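Local coordinates for protein AT-less polyketide synthase (Streptomyces platensis subsp. rosaceus, PDB 4TKT) that probably catalyses decarboxylative Claisen condensation as a ketosynthase domain of an AT-less type I polyketide synthase of isomigrastatin biosynthesis, at residues A15-G20 against E95-Q100; T26-L31 against L374-R379; L106-Y111 against G268-G273. All coordinates share one frame; numbering follows the deposited sequence.

Contact 1. Residues A15-G20 against E95-Q100; sequences AGRYPG and ERLFLQ
Arg17 reaches from the end of strand 9-17 to helix 93-109 with its side chain drawn out straight, and the NH1 corner of the guanidinium does all the touching. With CG anti to the backbone N (chi1 -175°) and the chain extended as far as NE, the group spans a gap that still measures 9.0 Å between Arg17 CA and Leu97 CA. The packed part is small: Leu97 holds both methyls against this corner, its CD2 lying 3.4 Å from Arg17 NH1. The other methyl, Leu97 CD1, sits over one guanidinium face, 3.9 Å above the plane and displaced toward the rim, while the two side chains cross at about a right angle. No direct hydrogen bond links the segments, and only 99 Å² is buried between them.

The looser, water-bridged side lies at the guanidinium edge. Gln100 OE1 stays 4.1 Å from Arg17 NH1, too far for a direct bond, and a water in the guanidinium plane closes the gap. It accepts from Arg17 NH1 at 2.8 Å and donates to Gln100 OE1 at 3.1 Å, so an amide nearly one helical turn beyond Leu97 is joined to the arginine indirectly. Arg17 NH2 makes weak hydrogen bonds to the carbonyls of Asp71 and Gly72, which give the other terminal nitrogen its own partners outside the two segments.

The contact thus joins strand 9-17, a core beta-strand of the thiolase-type ketosynthase fold, to helix 93-109. The strand pairs there with strand 252-260 through Arg17 and Val253, while Phe98 and Glu95 turn from the helix toward helix 163-173.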
loop_
_atom_site.group_PDB
_atom_site.type_symbol
_atom_site.label_atom_id
_atom_site.label_comp_id
_atom_site.label_asym_id
_atom_site.label_seq_id
_atom_site.Cartn_x
_atom_site.Cartn_y
_atom_site.Cartn_z
ATOM N N ALA A 15 3.292 -0.986 1.566
ATOM C CA ALA A 15 2.345 -1.370 2.601
ATOM C C ALA A 15 0.931 -1.287 2.051
ATOM O O ALA A 15 0.640 -0.456 1.190
ATOM C CB ALA A 15 2.496 -0.490 3.818
ATOM N N GLY A 16 0.057 -2.154 2.547
ATOM C CA GLY A 16 -1.307 -2.207 2.061
ATOM C C GLY A 16 -2.280 -2.729 3.096
ATOM O O GLY A 16 -1.993 -3.693 3.804
ATOM N N ARG A 17 -3.435 -2.079 3.184
ATOM C CA ARG A 17 -4.494 -2.493 4.093
ATOM C C ARG A 17 -5.820 -2.478 3.344
ATOM O O ARG A 17 -6.398 -1.420 3.099
ATOM C CB ARG A 17 -4.541 -1.580 5.316
ATOM C CG ARG A 17 -5.542 -1.996 6.375
ATOM C CD ARG A 17 -5.435 -1.094 7.593
ATOM N NE ARG A 17 -6.499 -1.338 8.560
ATOM C CZ ARG A 17 -6.629 -0.675 9.703
ATOM N NH1 ARG A 17 -5.758 0.272 10.022
ATOM N NH2 ARG A 17 -7.629 -0.958 10.528
ATOM N N TYR A 18 -6.292 -3.666 2.983
ATOM C CA TYR A 18 -7.399 -3.814 2.048
ATOM C C TYR A 18 -8.489 -4.699 2.654
ATOM O O TYR A 18 -8.237 -5.381 3.647
ATOM C CB TYR A 18 -6.861 -4.377 0.726
ATOM C CG TYR A 18 -5.813 -3.471 0.118
ATOM C CD1 TYR A 18 -6.035 -2.102 0.026
ATOM C CD2 TYR A 18 -4.593 -3.968 -0.322
ATOM C CE1 TYR A 18 -5.085 -1.256 -0.508
ATOM C CE2 TYR A 18 -3.631 -3.124 -0.859
ATOM C CZ TYR A 18 -3.888 -1.767 -0.949
ATOM O OH TYR A 18 -2.951 -0.906 -1.476
ATOM N N PRO A 19 -9.710 -4.668 2.083
ATOM C CA PRO A 19 -10.814 -5.458 2.643
ATOM C C PRO A 19 -10.473 -6.935 2.797
ATOM O O PRO A 19 -10.105 -7.593 1.824
ATOM C CB PRO A 19 -11.933 -5.269 1.614
ATOM C CG PRO A 19 -11.650 -3.946 1.010
ATOM C CD PRO A 19 -10.153 -3.868 0.928
ATOM N N GLY A 20 -10.588 -7.441 4.020
ATOM C CA GLY A 20 -10.271 -8.827 4.312
ATOM C C GLY A 20 -8.777 -9.093 4.337
ATOM O O GLY A 20 -8.348 -10.244 4.397
ATOM N N GLU A 95 -6.466 10.312 7.505
ATOM C CA GLU A 95 -5.161 10.815 7.924
ATOM C C GLU A 95 -4.496 9.835 8.885
ATOM O O GLU A 95 -3.300 9.562 8.783
ATOM C CB GLU A 95 -5.283 12.185 8.595
ATOM C CG GLU A 95 -6.049 13.221 7.801
ATOM C CD GLU A 95 -6.249 14.508 8.579
ATOM O OE1 GLU A 95 -5.414 14.804 9.460
ATOM O OE2 GLU A 95 -7.241 15.220 8.314
ATOM N N ARG A 96 -5.281 9.312 9.821
ATOM C CA ARG A 96 -4.763 8.397 10.830
ATOM C C ARG A 96 -4.214 7.121 10.202
ATOM O O ARG A 96 -3.102 6.698 10.516
ATOM C CB ARG A 96 -5.850 8.051 11.852
ATOM C CG ARG A 96 -6.286 9.220 12.726
ATOM C CD ARG A 96 -7.224 8.750 13.828
ATOM N NE ARG A 96 -8.569 9.301 13.695
ATOM C CZ ARG A 96 -9.662 8.725 14.182
ATOM N NH1 ARG A 96 -9.574 7.569 14.824
ATOM N NH2 ARG A 96 -10.846 9.298 14.021
ATOM N N LEU A 97 -4.988 6.518 9.305
ATOM C CA LEU A 97 -4.590 5.253 8.697
ATOM C C LEU A 97 -3.436 5.420 7.712
ATOM O O LEU A 97 -2.654 4.492 7.506
ATOM C CB LEU A 97 -5.780 4.593 7.996
ATOM C CG LEU A 97 -6.923 4.129 8.900
ATOM C CD1 LEU A 97 -7.795 3.105 8.190
ATOM C CD2 LEU A 97 -6.389 3.564 10.202
ATOM N N PHE A 98 -3.326 6.596 7.103
ATOM C CA PHE A 98 -2.251 6.831 6.150
ATOM C C PHE A 98 -0.937 7.044 6.890
ATOM O O PHE A 98 0.125 6.651 6.407
ATOM C CB PHE A 98 -2.559 8.026 5.247
ATOM C CG PHE A 98 -1.678 8.101 4.032
ATOM C CD1 PHE A 98 -1.705 7.094 3.078
ATOM C CD2 PHE A 98 -0.823 9.174 3.842
ATOM C CE1 PHE A 98 -0.894 7.155 1.959
ATOM C CE2 PHE A 98 -0.010 9.244 2.723
ATOM C CZ PHE A 98 -0.046 8.232 1.778
ATOM N N LEU A 99 -1.013 7.665 8.063
ATOM C CA LEU A 99 0.151 7.787 8.933
ATOM C C LEU A 99 0.735 6.412 9.235
ATOM O O LEU A 99 1.936 6.193 9.085
ATOM C CB LEU A 99 -0.215 8.499 10.237
ATOM C CG LEU A 99 0.043 10.004 10.300
ATOM C CD1 LEU A 99 -0.477 10.581 11.605
ATOM C CD2 LEU A 99 1.527 10.294 10.140
ATOM N N GLN A 100 -0.126 5.489 9.653
ATOM C CA GLN A 100 0.301 4.137 9.995
ATOM C C GLN A 100 0.796 3.388 8.761
ATOM O O GLN A 100 1.752 2.618 8.829
ATOM C CB GLN A 100 -0.842 3.377 10.671
ATOM C CG GLN A 100 -1.218 3.954 12.033
ATOM C CD GLN A 100 -2.288 3.152 12.750
ATOM O OE1 GLN A 100 -3.014 2.371 12.136
ATOM N NE2 GLN A 100 -2.388 3.342 14.061
HETATM O O HOH W 1 -5.846 1.259 12.591
#

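Contact 2. Residues T26-L31 against L374-R379; sequences TFWENL and LLLQMR
Trp28 lays the six-membered end of its indole over the backbone of helix 366-380 at Leu376, so that one ring face meets Leu376 O, 3.7 Å above the plane and toward the rim. This is a nearly perpendicular helix-helix packing within the ketosynthase region of the thiolase-type fold: the axes of segments 26-31 and 374-379 pass 10.6 Å apart with a signed crossing angle of -81°. Such a steep crossing limits the meeting to a few residues, with Trp28 CA and Leu376 CA the nearest pair of CA atoms, and 215 Å² is buried.

Leu376 carries the partner side. Its CB rests 3.7 Å from Trp28 CE3, and the two side chains run past each other in opposite senses. Further out, Leu376 CD1 touches both Trp28 CB (4.0 Å) and Phe27 CD2 (3.9 Å), which lets a single methyl meet two consecutive aromatic residues. The indole is swung to this side by its first torsion, which places CG opposite the backbone N (chi1 174°). Replacing Trp28 with an alanine would probably open a gap over the Leu376 carbonyl and leave one side of the Leu376 side chain poorly covered.

Neighbours outside the two segments complete the surroundings. The ring of His380 stacks with Trp28. Its ND1 is hydrogen-bonded to Leu376 O, the same carbonyl oxygen that lies against the indole face. Phe27 also meets Tyr18, and within the helix Leu31 CD1 covers one face of the Phe27 ring. Gln377 sends its amide elsewhere, with OE1 bonded to Val384 N, and touches the indole through its aliphatic part, Gln377 CG lying 4.1 Å from Trp28 CZ3.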
loop_
_atom_site.group_PDB
_atom_site.type_symbol
_atom_site.label_atom_id
_atom_site.label_comp_id
_atom_site.label_asym_id
_atom_site.label_seq_id
_atom_site.Cartn_x
_atom_site.Cartn_y
_atom_site.Cartn_z
ATOM N N THR A 26 -1.564 -11.249 3.582
ATOM C CA THR A 26 -2.931 -11.751 3.619
ATOM C C THR A 26 -3.632 -11.455 2.302
ATOM O O THR A 26 -4.412 -12.267 1.802
ATOM C CB THR A 26 -3.731 -11.129 4.770
ATOM O OG1 THR A 26 -3.043 -11.355 6.005
ATOM C CG2 THR A 26 -5.117 -11.743 4.849
ATOM N N PHE A 27 -3.337 -10.284 1.745
ATOM C CA PHE A 27 -3.939 -9.851 0.493
ATOM C C PHE A 27 -3.614 -10.830 -0.626
ATOM O O PHE A 27 -4.469 -11.151 -1.448
ATOM C CB PHE A 27 -3.467 -8.439 0.139
ATOM C CG PHE A 27 -4.159 -7.844 -1.055
ATOM C CD1 PHE A 27 -5.540 -7.862 -1.154
ATOM C CD2 PHE A 27 -3.428 -7.247 -2.069
ATOM C CE1 PHE A 27 -6.178 -7.310 -2.247
ATOM C CE2 PHE A 27 -4.061 -6.690 -3.163
ATOM C CZ PHE A 27 -5.437 -6.724 -3.253
ATOM N N TRP A 28 -2.378 -11.320 -0.640
ATOM C CA TRP A 28 -1.972 -12.310 -1.628
ATOM C C TRP A 28 -2.708 -13.627 -1.426
ATOM O O TRP A 28 -3.103 -14.281 -2.391
ATOM C CB TRP A 28 -0.463 -12.550 -1.577
ATOM C CG TRP A 28 -0.032 -13.673 -2.470
ATOM C CD1 TRP A 28 0.497 -14.870 -2.086
ATOM C CD2 TRP A 28 -0.120 -13.713 -3.899
ATOM N NE1 TRP A 28 0.756 -15.648 -3.189
ATOM C CE2 TRP A 28 0.386 -14.960 -4.315
ATOM C CE3 TRP A 28 -0.570 -12.811 -4.870
ATOM C CZ2 TRP A 28 0.452 -15.331 -5.657
ATOM C CZ3 TRP A 28 -0.503 -13.180 -6.202
ATOM C CH2 TRP A 28 0.004 -14.429 -6.583
ATOM N N GLU A 29 -2.884 -14.017 -0.170
ATOM C CA GLU A 29 -3.594 -15.249 0.143
ATOM C C GLU A 29 -5.032 -15.175 -0.356
ATOM O O GLU A 29 -5.539 -16.120 -0.957
ATOM C CB GLU A 29 -3.560 -15.524 1.647
ATOM C CG GLU A 29 -2.159 -15.753 2.200
ATOM C CD GLU A 29 -2.144 -15.921 3.711
ATOM O OE1 GLU A 29 -3.230 -15.879 4.328
ATOM O OE2 GLU A 29 -1.044 -16.094 4.282
ATOM N N ASN A 30 -5.679 -14.039 -0.117
ATOM C CA ASN A 30 -7.039 -13.816 -0.595
ATOM C C ASN A 30 -7.123 -13.829 -2.117
ATOM O O ASN A 30 -8.029 -14.434 -2.695
ATOM C CB ASN A 30 -7.578 -12.490 -0.061
ATOM C CG ASN A 30 -7.759 -12.498 1.440
ATOM O OD1 ASN A 30 -7.418 -13.471 2.113
ATOM N ND2 ASN A 30 -8.292 -11.408 1.978
ATOM N N LEU A 31 -6.175 -13.155 -2.760
ATOM C CA LEU A 31 -6.130 -13.084 -4.214
ATOM C C LEU A 31 -5.881 -14.458 -4.826
ATOM O O LEU A 31 -6.458 -14.804 -5.857
ATOM C CB LEU A 31 -5.047 -12.105 -4.671
ATOM C CG LEU A 31 -5.328 -10.616 -4.472
ATOM C CD1 LEU A 31 -4.106 -9.795 -4.846
ATOM C CD2 LEU A 31 -6.536 -10.185 -5.290
ATOM N N LEU A 374 -0.697 -6.441 -8.888
ATOM C CA LEU A 374 0.196 -6.628 -10.023
ATOM C C LEU A 374 1.599 -7.011 -9.564
ATOM O O LEU A 374 2.185 -7.956 -10.084
ATOM C CB LEU A 374 0.241 -5.363 -10.882
ATOM C CG LEU A 374 1.003 -5.453 -12.206
ATOM C CD1 LEU A 374 0.651 -6.730 -12.953
ATOM C CD2 LEU A 374 0.690 -4.239 -13.064
ATOM N N LEU A 375 2.128 -6.282 -8.586
ATOM C CA LEU A 375 3.462 -6.558 -8.063
ATOM C C LEU A 375 3.533 -7.921 -7.378
ATOM O O LEU A 375 4.537 -8.627 -7.487
ATOM C CB LEU A 375 3.893 -5.461 -7.087
ATOM C CG LEU A 375 4.168 -4.077 -7.681
ATOM C CD1 LEU A 375 4.471 -3.081 -6.577
ATOM C CD2 LEU A 375 5.314 -4.136 -8.670
ATOM N N LEU A 376 2.466 -8.283 -6.672
ATOM C CA LEU A 376 2.408 -9.567 -5.982
ATOM C C LEU A 376 2.355 -10.730 -6.965
ATOM O O LEU A 376 2.928 -11.789 -6.713
ATOM C CB LEU A 376 1.201 -9.620 -5.044
ATOM C CG LEU A 376 1.349 -8.878 -3.716
ATOM C CD1 LEU A 376 0.019 -8.821 -2.980
ATOM C CD2 LEU A 376 2.412 -9.546 -2.859
ATOM N N GLN A 377 1.664 -10.533 -8.084
ATOM C CA GLN A 377 1.597 -11.557 -9.119
ATOM C C GLN A 377 2.975 -11.820 -9.704
ATOM O O GLN A 377 3.329 -12.963 -9.987
ATOM C CB GLN A 377 0.624 -11.151 -10.226
ATOM C CG GLN A 377 -0.837 -11.388 -9.888
ATOM C CD GLN A 377 -1.765 -10.934 -10.993
ATOM O OE1 GLN A 377 -2.704 -11.638 -11.361
ATOM N NE2 GLN A 377 -1.507 -9.747 -11.531
HETATM N N MSE A 378 3.755 -10.758 -9.876
HETATM C CA MSE A 378 5.103 -10.888 -10.413
HETATM C C MSE A 378 6.054 -11.491 -9.385
HETATM O O MSE A 378 6.940 -12.272 -9.732
HETATM C CB MSE A 378 5.631 -9.531 -10.880
HETATM C CG MSE A 378 4.719 -8.816 -11.860
HETATM SE SE MSE A 378 5.571 -7.285 -12.718
HETATM C CE MSE A 378 6.415 -6.500 -11.147
ATOM N N ARG A 379 5.866 -11.125 -8.121
ATOM C CA ARG A 379 6.723 -11.611 -7.044
ATOM C C ARG A 379 6.633 -13.127 -6.904
ATOM O O ARG A 379 7.641 -13.798 -6.684
ATOM C CB ARG A 379 6.355 -10.938 -5.717
ATOM C CG ARG A 379 7.096 -11.493 -4.503
ATOM C CD ARG A 379 6.685 -10.773 -3.225
ATOM N NE ARG A 379 7.256 -11.384 -2.026
ATOM C CZ ARG A 379 8.432 -11.052 -1.501
ATOM N NH1 ARG A 379 9.176 -10.115 -2.073
ATOM N NH2 ARG A 379 8.868 -11.659 -0.405
#

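Contact 3. Residues L106-Y111 against G268-G273; sequences LEDAGY and GDRILG
Arg270 NH1 meets two groups of Asp108 at once, the backbone carbonyl and the carboxylate. Its bond to Asp108 O is short at 2.6 Å but weak, bent to 130° at the hydrogen. The salt bridge, 3.2 Å from Arg270 NH1 to Asp108 OD1, includes a weak hydrogen bond to Asp108 OD2. The flat groups stand 76° apart, so the carboxylate turns across the guanidinium edge instead of pairing flat with it. At the other end Tyr111 OH donates to Asp269 OD1 at the ring edge; the modelled 2.4 Å is shorter than a normal hydrogen bond, and its exact length is doubtful.

Two waters extend this shell: one donates to Asp108 OD2 and accepts weakly from Arg270 NH2, while another accepts from Arg270 N and lies 2.7 Å from Ala109 O. Arg270 curls back through a bent chi3 (58°), which brings NH1 round to the helix terminus. That terminus is a Schellman motif: Gly110 has positive phi, Tyr111 N bonds Leu106 O at 2.9 Å, and Gly110 N bonds Glu107 O weakly.

Second partners hold both acids: Met14 N bonds Asp108 OD2, and Arg259 and Lys599 form salt bridges with Asp269. The contact therefore joins the C-terminal end of helix 93-109 to the link between helix 261-266 and strand 273-282, with Asp269 and Leu272 resting on strand 9-17 and Tyr111 on helix 113-121.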
loop_
_atom_site.group_PDB
_atom_site.type_symbol
_atom_site.label_atom_id
_atom_site.label_comp_id
_atom_site.label_asym_id
_atom_site.label_seq_id
_atom_site.Cartn_x
_atom_site.Cartn_y
_atom_site.Cartn_z
ATOM N N LEU A 106 7.944 2.310 5.351
ATOM C CA LEU A 106 9.356 2.526 5.638
ATOM C C LEU A 106 9.972 1.275 6.255
ATOM O O LEU A 106 11.105 0.911 5.943
ATOM C CB LEU A 106 9.548 3.725 6.566
ATOM C CG LEU A 106 9.834 5.068 5.890
ATOM C CD1 LEU A 106 8.647 5.551 5.067
ATOM C CD2 LEU A 106 10.227 6.104 6.923
ATOM N N GLU A 107 9.218 0.615 7.125
ATOM C CA GLU A 107 9.713 -0.585 7.781
ATOM C C GLU A 107 9.849 -1.732 6.788
ATOM O O GLU A 107 10.775 -2.536 6.888
ATOM C CB GLU A 107 8.800 -0.984 8.941
ATOM C CG GLU A 107 8.897 -0.044 10.135
ATOM C CD GLU A 107 8.100 -0.528 11.330
ATOM O OE1 GLU A 107 6.949 -0.970 11.140
ATOM O OE2 GLU A 107 8.627 -0.467 12.461
ATOM N N ASP A 108 8.935 -1.801 5.825
ATOM C CA ASP A 108 9.019 -2.808 4.774
ATOM C C ASP A 108 10.233 -2.542 3.893
ATOM O O ASP A 108 10.874 -3.472 3.405
ATOM C CB ASP A 108 7.748 -2.829 3.923
ATOM C CG ASP A 108 7.713 -4.001 2.955
ATOM O OD1 ASP A 108 7.894 -5.153 3.405
ATOM O OD2 ASP A 108 7.510 -3.773 1.743
ATOM N N ALA A 109 10.543 -1.265 3.697
ATOM C CA ALA A 109 11.689 -0.869 2.887
ATOM C C ALA A 109 13.000 -1.084 3.636
ATOM O O ALA A 109 14.070 -1.131 3.030
ATOM C CB ALA A 109 11.559 0.584 2.462
ATOM N N GLY A 110 12.914 -1.217 4.955
ATOM C CA GLY A 110 14.099 -1.394 5.770
ATOM C C GLY A 110 14.794 -0.074 6.025
ATOM O O GLY A 110 16.021 0.005 6.039
ATOM N N TYR A 111 14.001 0.971 6.225
ATOM C CA TYR A 111 14.540 2.295 6.502
ATOM C C TYR A 111 13.932 2.914 7.747
ATOM O O TYR A 111 12.718 2.891 7.937
ATOM C CB TYR A 111 14.305 3.231 5.316
ATOM C CG TYR A 111 15.339 3.122 4.225
ATOM C CD1 TYR A 111 16.551 3.792 4.325
ATOM C CD2 TYR A 111 15.103 2.357 3.092
ATOM C CE1 TYR A 111 17.499 3.699 3.328
ATOM C CE2 TYR A 111 16.045 2.257 2.089
ATOM C CZ TYR A 111 17.242 2.930 2.213
ATOM O OH TYR A 111 18.184 2.833 1.217
ATOM N N GLY A 268 21.701 -0.968 -2.000
ATOM C CA GLY A 268 21.342 -2.317 -1.605
ATOM C C GLY A 268 19.912 -2.445 -1.113
ATOM O O GLY A 268 19.616 -3.287 -0.264
ATOM N N ASP A 269 19.026 -1.610 -1.646
ATOM C CA ASP A 269 17.616 -1.647 -1.267
ATOM C C ASP A 269 16.918 -2.877 -1.825
ATOM O O ASP A 269 17.369 -3.469 -2.804
ATOM C CB ASP A 269 16.882 -0.395 -1.757
ATOM C CG ASP A 269 17.385 0.874 -1.109
ATOM O OD1 ASP A 269 18.000 0.789 -0.026
ATOM O OD2 ASP A 269 17.155 1.961 -1.680
ATOM N N ARG A 270 15.814 -3.258 -1.192
ATOM C CA ARG A 270 14.905 -4.224 -1.784
ATOM C C ARG A 270 14.262 -3.572 -2.994
ATOM O O ARG A 270 14.037 -2.364 -3.002
ATOM C CB ARG A 270 13.833 -4.665 -0.788
ATOM C CG ARG A 270 14.374 -5.263 0.486
ATOM C CD ARG A 270 13.253 -5.576 1.460
ATOM N NE ARG A 270 12.275 -6.500 0.893
ATOM C CZ ARG A 270 10.963 -6.296 0.907
ATOM N NH1 ARG A 270 10.468 -5.197 1.459
ATOM N NH2 ARG A 270 10.143 -7.189 0.371
ATOM N N ILE A 271 13.980 -4.355 -4.025
ATOM C CA ILE A 271 13.324 -3.811 -5.204
ATOM C C ILE A 271 12.140 -4.692 -5.581
ATOM O O ILE A 271 12.306 -5.778 -6.137
ATOM C CB ILE A 271 14.304 -3.679 -6.382
ATOM C CG1 ILE A 271 15.475 -2.773 -5.986
ATOM C CG2 ILE A 271 13.596 -3.113 -7.599
ATOM C CD1 ILE A 271 16.563 -2.673 -7.025
ATOM N N LEU A 272 10.943 -4.217 -5.254
ATOM C CA LEU A 272 9.724 -4.990 -5.443
ATOM C C LEU A 272 9.233 -4.898 -6.881
ATOM O O LEU A 272 8.328 -5.626 -7.289
ATOM C CB LEU A 272 8.639 -4.503 -4.482
ATOM C CG LEU A 272 9.089 -4.316 -3.032
ATOM C CD1 LEU A 272 7.957 -3.777 -2.174
ATOM C CD2 LEU A 272 9.614 -5.623 -2.470
ATOM N N GLY A 273 9.839 -3.995 -7.642
ATOM C CA GLY A 273 9.471 -3.781 -9.026
ATOM C C GLY A 273 9.994 -2.447 -9.514
ATOM O O GLY A 273 10.516 -1.651 -8.732
HETATM O O HOH W 2 6.784 -6.560 0.741
HETATM O O HOH W 3 14.313 -1.550 0.331
#

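How the contacts relate
Contact 1 is the most deeply buried, its centre about 7 Å from the centre of the chain; contacts 2 and 3 lie about 12 and 13 Å out and are partly buried. Contacts 1 and 3 share helix 93-109, whose first half meets Arg17 through Leu97 packing and one water and whose end is held by charges and hydrogen bonds. Contact 2 has neither across its segments and relies on aromatic and aliphatic packing. It touches both others: Gly20 O probably accepts a hydrogen bond from Asn30 ND2 at 2.7 Å, and Leu375 CD2 packs 3.6 Å from Leu272 O. Strand 9-17, used directly by contact 1, also neighbours 374-379 and 268-273.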